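Local coordinates for protein putative NADH-depentdent flavin oxidoreductase (Cupriavidus metallidurans, PDB 5OCS) that probably acts as an FMN-dependent ene-reductase of the Old Yellow Enzyme family, drawing on NADPH or NADH to reduce its flavin, at residues N240-I244 / E245-A249; A286-V289 / K290-G294; D330-W333 / P334-A337. All coordinates share one frame; numbering follows the deposited sequence.

Contact 1: residues N240-I244 / E245-A249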
loop_
_atom_site.group_PDB
_atom_site.type_symbol
_atom_site.label_atom_id
_atom_site.label_comp_id
_atom_site.label_asym_id
_atom_site.label_seq_id
_atom_site.Cartn_x
_atom_site.Cartn_y
_atom_site.Cartn_z
ATOM N N ASN D 240 39.971 14.719 4.542
ATOM C CA ASN D 240 40.792 13.513 4.525
ATOM C C ASN D 240 39.974 12.228 4.600
ATOM O O ASN D 240 40.389 11.240 5.210
ATOM C CB ASN D 240 41.839 13.580 5.642
ATOM C CG ASN D 240 42.514 14.945 5.716
ATOM O OD1 ASN D 240 42.618 15.527 6.788
ATOM N ND2 ASN D 240 42.929 15.477 4.577
ATOM N N GLY D 241 38.797 12.256 3.984
ATOM C CA GLY D 241 37.989 11.051 3.847
ATOM C C GLY D 241 37.753 10.812 2.374
ATOM O O GLY D 241 38.580 11.149 1.519
ATOM N N TRP D 242 36.580 10.275 2.090
ATOM C CA TRP D 242 36.091 10.159 0.724
ATOM C C TRP D 242 35.683 11.548 0.263
ATOM O O TRP D 242 35.285 12.396 1.081
ATOM C CB TRP D 242 34.909 9.175 0.696
ATOM C CG TRP D 242 34.478 8.781 -0.655
ATOM C CD1 TRP D 242 33.265 8.993 -1.201
ATOM C CD2 TRP D 242 35.260 8.099 -1.661
ATOM N NE1 TRP D 242 33.225 8.489 -2.475
ATOM C CE2 TRP D 242 34.433 7.954 -2.794
ATOM C CE3 TRP D 242 36.571 7.618 -1.714
ATOM C CZ2 TRP D 242 34.856 7.329 -3.954
ATOM C CZ3 TRP D 242 37.006 6.998 -2.880
ATOM C CH2 TRP D 242 36.140 6.848 -3.975
ATOM N N ASP D 243 35.863 11.809 -1.020
ATOM C CA ASP D 243 35.565 13.102 -1.597
ATOM C C ASP D 243 35.046 12.966 -3.027
ATOM O O ASP D 243 34.988 11.856 -3.598
ATOM C CB ASP D 243 36.778 14.060 -1.482
ATOM C CG ASP D 243 38.016 13.542 -2.193
ATOM O OD1 ASP D 243 37.920 12.601 -3.012
ATOM O OD2 ASP D 243 39.118 14.064 -1.907
ATOM N N ILE D 244 34.595 14.081 -3.562
ATOM C CA ILE D 244 33.952 14.115 -4.901
ATOM C C ILE D 244 34.949 13.662 -5.979
ATOM O O ILE D 244 34.581 13.000 -6.947
ATOM C CB ILE D 244 33.335 15.506 -5.200
ATOM C CG1 ILE D 244 32.503 15.505 -6.486
ATOM C CG2 ILE D 244 34.402 16.593 -5.333
ATOM C CD1 ILE D 244 31.362 14.512 -6.541
ATOM N N GLU D 245 36.232 13.983 -5.788
ATOM C CA GLU D 245 37.251 13.458 -6.684
ATOM C C GLU D 245 37.338 11.926 -6.682
ATOM O O GLU D 245 37.437 11.288 -7.750
ATOM C CB GLU D 245 38.613 14.045 -6.335
ATOM C CG GLU D 245 38.671 15.545 -6.587
ATOM C CD GLU D 245 38.235 16.405 -5.411
ATOM O OE1 GLU D 245 37.761 15.894 -4.360
ATOM O OE2 GLU D 245 38.392 17.649 -5.516
ATOM N N GLY D 246 37.284 11.335 -5.497
ATOM C CA GLY D 246 37.227 9.895 -5.420
ATOM C C GLY D 246 36.006 9.336 -6.141
ATOM O O GLY D 246 36.099 8.339 -6.864
ATOM N N THR D 247 34.850 9.933 -5.870
ATOM C CA THR D 247 33.612 9.520 -6.528
ATOM C C THR D 247 33.749 9.514 -8.054
ATOM O O THR D 247 33.274 8.583 -8.719
ATOM C CB THR D 247 32.462 10.436 -6.102
ATOM O OG1 THR D 247 32.307 10.250 -4.711
ATOM C CG2 THR D 247 31.165 10.090 -6.756
ATOM N N ILE D 248 34.349 10.563 -8.597
ATOM C CA ILE D 248 34.507 10.676 -10.050
ATOM C C ILE D 248 35.441 9.591 -10.548
ATOM O O ILE D 248 35.147 8.958 -11.557
ATOM C CB ILE D 248 34.960 12.097 -10.469
ATOM C CG1 ILE D 248 33.819 13.062 -10.202
ATOM C CG2 ILE D 248 35.329 12.138 -11.957
ATOM C CD1 ILE D 248 34.180 14.516 -10.204
ATOM N N ALA D 249 36.541 9.352 -9.832
ATOM C CA ALA D 249 37.509 8.333 -10.249
ATOM C C ALA D 249 36.896 6.925 -10.168
ATOM O O ALA D 249 37.089 6.057 -11.047
ATOM C CB ALA D 249 38.764 8.431 -9.395
#

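Contact 2: residues A286-V289 / K290-G294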
loop_
_atom_site.group_PDB
_atom_site.type_symbol
_atom_site.label_atom_id
_atom_site.label_comp_id
_atom_site.label_asym_id
_atom_site.label_seq_id
_atom_site.Cartn_x
_atom_site.Cartn_y
_atom_site.Cartn_z
ATOM N N ALA D 286 25.777 14.842 -8.161
ATOM C CA ALA D 286 25.234 13.958 -9.198
ATOM C C ALA D 286 25.381 14.653 -10.561
ATOM O O ALA D 286 25.775 14.032 -11.537
ATOM C CB ALA D 286 23.770 13.618 -8.912
ATOM N N GLN D 287 25.126 15.955 -10.591
ATOM C CA GLN D 287 25.255 16.746 -11.824
ATOM C C GLN D 287 26.660 16.645 -12.416
ATOM O O GLN D 287 26.864 16.450 -13.639
ATOM C CB GLN D 287 24.844 18.202 -11.560
ATOM C CG GLN D 287 24.755 19.110 -12.796
ATOM C CD GLN D 287 26.102 19.580 -13.346
ATOM O OE1 GLN D 287 27.103 19.645 -12.635
ATOM N NE2 GLN D 287 26.142 19.831 -14.641
ATOM N N ARG D 288 27.644 16.764 -11.541
ATOM C CA ARG D 288 29.013 16.720 -11.978
ATOM C C ARG D 288 29.402 15.321 -12.414
ATOM O O ARG D 288 30.066 15.168 -13.413
ATOM C CB ARG D 288 29.938 17.192 -10.882
ATOM C CG ARG D 288 31.393 17.228 -11.332
ATOM C CD ARG D 288 32.198 17.868 -10.241
ATOM N NE ARG D 288 33.627 17.758 -10.493
ATOM C CZ ARG D 288 34.555 18.128 -9.623
ATOM N NH1 ARG D 288 34.194 18.649 -8.461
ATOM N NH2 ARG D 288 35.838 17.975 -9.928
ATOM N N VAL D 289 28.980 14.289 -11.680
ATOM C CA VAL D 289 29.320 12.919 -12.071
ATOM C C VAL D 289 28.721 12.559 -13.441
ATOM O O VAL D 289 29.362 11.890 -14.242
ATOM C CB VAL D 289 28.887 11.890 -11.002
ATOM C CG1 VAL D 289 28.985 10.451 -11.484
ATOM C CG2 VAL D 289 29.720 12.052 -9.737
ATOM N N LYS D 290 27.486 12.995 -13.668
ATOM C CA LYS D 290 26.823 12.836 -14.953
ATOM C C LYS D 290 27.625 13.505 -16.091
ATOM O O LYS D 290 27.891 12.884 -17.119
ATOM C CB LYS D 290 25.429 13.425 -14.888
ATOM C CG LYS D 290 24.629 13.314 -16.194
ATOM C CD LYS D 290 23.160 13.676 -16.012
ATOM C CE LYS D 290 22.517 14.214 -17.302
ATOM N NZ LYS D 290 22.580 13.193 -18.379
ATOM N N ALA D 291 27.958 14.775 -15.886
ATOM C CA ALA D 291 28.625 15.554 -16.916
ATOM C C ALA D 291 29.990 14.984 -17.242
ATOM O O ALA D 291 30.336 14.895 -18.416
ATOM C CB ALA D 291 28.749 16.998 -16.495
ATOM N N GLU D 292 30.753 14.574 -16.229
ATOM C CA GLU D 292 32.140 14.149 -16.454
ATOM C C GLU D 292 32.337 12.686 -16.861
ATOM O O GLU D 292 33.280 12.375 -17.578
ATOM C CB GLU D 292 32.996 14.410 -15.220
ATOM C CG GLU D 292 33.140 15.884 -14.854
ATOM C CD GLU D 292 34.241 16.151 -13.863
ATOM O OE1 GLU D 292 35.093 15.275 -13.631
ATOM O OE2 GLU D 292 34.247 17.253 -13.300
ATOM N N VAL D 293 31.502 11.783 -16.351
ATOM C CA VAL D 293 31.667 10.360 -16.598
ATOM C C VAL D 293 30.717 9.836 -17.692
ATOM O O VAL D 293 31.085 8.923 -18.438
ATOM C CB VAL D 293 31.513 9.544 -15.304
ATOM C CG1 VAL D 293 31.732 8.060 -15.553
ATOM C CG2 VAL D 293 32.519 10.030 -14.265
ATOM N N GLY D 294 29.498 10.365 -17.757
ATOM C CA GLY D 294 28.543 9.984 -18.812
ATOM C C GLY D 294 27.840 8.650 -18.619
ATOM O O GLY D 294 27.153 8.191 -19.522
HETATM O O HOH W 1 37.029 16.321 -12.039
#

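Contact 3: residues D330-W333 / P334-A337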
loop_
_atom_site.group_PDB
_atom_site.type_symbol
_atom_site.label_atom_id
_atom_site.label_comp_id
_atom_site.label_asym_id
_atom_site.label_seq_id
_atom_site.Cartn_x
_atom_site.Cartn_y
_atom_site.Cartn_z
ATOM N N ASP D 330 3.848 9.115 1.008
ATOM C CA ASP D 330 2.883 9.097 -0.155
ATOM C C ASP D 330 3.278 7.980 -1.137
ATOM O O ASP D 330 4.010 8.195 -2.124
ATOM C CB ASP D 330 2.868 10.446 -0.872
ATOM C CG ASP D 330 1.900 10.500 -2.044
ATOM O OD1 ASP D 330 1.118 9.529 -2.292
ATOM O OD2 ASP D 330 1.974 11.537 -2.774
ATOM N N PRO D 331 2.805 6.745 -0.906
ATOM C CA PRO D 331 3.155 5.661 -1.810
ATOM C C PRO D 331 2.543 5.783 -3.180
ATOM O O PRO D 331 2.899 5.018 -4.049
ATOM C CB PRO D 331 2.589 4.414 -1.104
ATOM C CG PRO D 331 1.491 4.967 -0.312
ATOM C CD PRO D 331 1.975 6.276 0.198
ATOM N N ARG D 332 1.638 6.750 -3.373
ATOM C CA ARG D 332 1.150 7.106 -4.682
ATOM C C ARG D 332 1.878 8.332 -5.276
ATOM O O ARG D 332 1.369 8.967 -6.244
ATOM C CB ARG D 332 -0.355 7.390 -4.628
ATOM C CG ARG D 332 -1.182 6.282 -3.971
ATOM C CD ARG D 332 -1.171 4.967 -4.734
ATOM N NE ARG D 332 -2.281 4.199 -4.179
ATOM C CZ ARG D 332 -2.217 3.174 -3.343
ATOM N NH1 ARG D 332 -1.088 2.550 -3.078
ATOM N NH2 ARG D 332 -3.360 2.714 -2.832
ATOM N N TRP D 333 3.044 8.681 -4.731
ATOM C CA TRP D 333 3.791 9.846 -5.205
ATOM C C TRP D 333 3.902 9.946 -6.737
ATOM O O TRP D 333 3.655 11.048 -7.306
ATOM C CB TRP D 333 5.192 9.909 -4.559
ATOM C CG TRP D 333 5.903 11.240 -4.776
ATOM C CD1 TRP D 333 5.897 12.289 -3.932
ATOM C CD2 TRP D 333 6.684 11.641 -5.918
ATOM N NE1 TRP D 333 6.617 13.334 -4.456
ATOM C CE2 TRP D 333 7.124 12.963 -5.668
ATOM C CE3 TRP D 333 7.079 11.001 -7.105
ATOM C CZ2 TRP D 333 7.921 13.672 -6.561
ATOM C CZ3 TRP D 333 7.880 11.716 -8.017
ATOM C CH2 TRP D 333 8.281 13.046 -7.721
ATOM N N PRO D 334 4.189 8.836 -7.435
ATOM C CA PRO D 334 4.300 8.976 -8.889
ATOM C C PRO D 334 2.955 9.281 -9.534
ATOM O O PRO D 334 2.905 10.044 -10.517
ATOM C CB PRO D 334 4.880 7.633 -9.362
ATOM C CG PRO D 334 5.484 7.007 -8.093
ATOM C CD PRO D 334 4.599 7.485 -6.984
ATOM N N TRP D 335 1.847 8.763 -8.988
ATOM C CA TRP D 335 0.531 9.194 -9.528
ATOM C C TRP D 335 0.300 10.734 -9.367
ATOM O O TRP D 335 -0.146 11.460 -10.292
ATOM C CB TRP D 335 -0.607 8.526 -8.804
ATOM C CG TRP D 335 -0.665 7.033 -8.829
ATOM C CD1 TRP D 335 0.266 6.151 -9.289
ATOM C CD2 TRP D 335 -1.731 6.256 -8.275
ATOM N NE1 TRP D 335 -0.188 4.857 -9.104
ATOM C CE2 TRP D 335 -1.422 4.908 -8.498
ATOM C CE3 TRP D 335 -2.949 6.591 -7.661
ATOM C CZ2 TRP D 335 -2.274 3.872 -8.068
ATOM C CZ3 TRP D 335 -3.778 5.578 -7.245
ATOM C CH2 TRP D 335 -3.434 4.233 -7.455
ATOM N N HIS D 336 0.625 11.217 -8.178
ATOM C CA HIS D 336 0.434 12.623 -7.809
ATOM C C HIS D 336 1.348 13.510 -8.618
ATOM O O HIS D 336 0.877 14.578 -9.094
ATOM C CB HIS D 336 0.571 12.804 -6.327
ATOM C CG HIS D 336 -0.414 11.995 -5.568
ATOM N ND1 HIS D 336 -0.180 11.532 -4.293
ATOM C CD2 HIS D 336 -1.600 11.471 -5.954
ATOM C CE1 HIS D 336 -1.224 10.821 -3.891
ATOM N NE2 HIS D 336 -2.107 10.781 -4.884
ATOM N N ALA D 337 2.573 13.027 -8.875
ATOM C CA ALA D 337 3.493 13.746 -9.754
ATOM C C ALA D 337 3.013 13.816 -11.216
ATOM O O ALA D 337 3.107 14.883 -11.897
ATOM C CB ALA D 337 4.921 13.191 -9.665
#

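Contact 1: residues N240-I244 / E245-A249
D243 and G246 meet where the loop after strand 228-233 turns into helix 244-256 of the TIM barrel; D243 is the N-cap residue there, and its side chain takes the amide of G246. The chain runs extended through W242 and D243 and becomes helical at I244. The first backbone bonds of the new helix follow at once, from T247 N to D243 O and from I248 N to I244 O, each 3.0 Å. D243 OD1 accepts from G246 N at 2.9 Å, nearly along its own C-O direction. With chi1 at 60°, the D243 carboxylate is tucked between its backbone N and carbonyl carbon, which turns it back over the first helical turn to cap the G246 amide.

E245 bends at chi2 and comes round crosswise to the same carboxylate, leaving its OE1 3.3 Å from D243 OD2. Two acceptors so close would probably repel unless solvent or a raised proton affinity offsets their charge.

Toward strand 228-233 and helix 204-221, the buried W242 indole lies against the start of the helix. G246 CA lies over one face of its six-membered ring, 3.9 Å from the centroid, in a CH-pi contact. L204 and V232 add apolar packing about W242, and H186 meets its ring. I244 and I248, one turn apart, touch through I244 CG1 and I248 CD1 at 4.2 Å; both side chains also reach helix 284-293. T247 stands across the indole at about a right angle. Its OG1 lies 3.0 Å from W242 NE1, while its main polar partner is A234 O, to which that hydroxyl oxygen is hydrogen-bonded.

Contact 2: residues A286-V289 / K290-G294
R288 and E292, one turn apart on helix 284-293, are joined by a salt bridge on the outer side of the barrel. R288 NE donates to E292 OE2 at 2.9 Å, with an N-H...O angle of 160°. The oxygen sits near the edge of the guanidinium, close to its plane, yet the nitrogen approaches it from above the carboxylate plane, and the two flat groups are turned 50° from each other. This is therefore a single-bond contact through NE and not a flat paired one. The R288 chain runs extended from CG to NE, and its CG also passes 3.5 Å from E292 OE2.

One water completes the link. It accepts from R288 NH2 at 2.9 Å and donates to E292 OE1 at 2.7 Å, so both carboxylate oxygens of E292 are tied to R288, one directly and one through solvent.

The backbone bonds are those of a regular alpha-helix: K290 N to A286 O, A291 N to Q287 O, E292 N to R288 O and V293 N to V289 O. The helix ends at V293; G294, the first residue beyond it, turns to positive phi, and its N makes a weak bond of 3.1 Å to K290 O.

Partners outside the helix place it in the fold. A286 and K290 lean on strand 297-300 through A299 and T297, and K290 NZ reaches D319 in a salt bridge. On the side of helix 244-256, R288 packs on I244 and I248, E292 on I248, and V293 on H252, while K255 bonds to V293 O.

Contact 3: residues D330-W333 / P334-A337
D330 and H336 are joined across a type I beta turn, D330 to W333, that leads straight into helix 333-341 of the TIM barrel, with R332 at the N-cap position. H336 ND1 donates to D330 OD2 at 2.6 Å, a His-carboxylate bond in which the oxygen is met on its syn side and lies close to the imidazole plane. The carboxylate is turned only 30° out of the plane of the ring. D330 OD1 also takes a weak bond from R332 N, so the one carboxylate spans both the turn and the helix start.

Among backbone bonds, W333 N closes the turn on D330 O, and the helix opens with H336 N to R332 O and A337 N to W333 O, the latter 2.7 Å. R332 O is also placed over one face of the H336 ring.

Two CH-pi contacts pack the aromatic side chains. R332 bends at chi2, its chain runs alongside the W335 indole in the same direction, and R332 CD stands 3.5 Å from the centroid of the six-membered ring, almost on the ring normal. The guanidinium beyond it is bonded to Q44 and L328 of the second subunit, so this arginine ties the turn to the dimer interface; the W335 ring itself meets F363 edge-to-face. On the other flank, W333 has its CG anti to the backbone N (chi1 -168°), which lays the indole beside the helix, with its NE1 bonded to T304 O. A337 CB sits over one face of that indole, 3.7 Å from W333 CZ3.

Overall arrangement
Contacts 1 and 2 lie on neighbouring outer helices, 244-256 and 284-293, which follow the fifth and sixth strands of the eight-stranded barrel. Their centres are 14 Å apart and they touch directly: I248 CD1 packs 3.3 Å from R288 NE and T247 CG2 lies 3.9 Å from V289 CG2, so I248 packs against the salt-bridged pair of contact 2. Contact 3, after the last barrel strand, stands apart, its nearest atoms about 16 Å from contact 2 and about 23 Å from contact 1. T247 and A286 side chains each lie about 10 Å from that of FMN-binding R231, W333 about 9 Å from that of FMN-binding R325, and the W335 side chain is about 11 Å from a bound FMN.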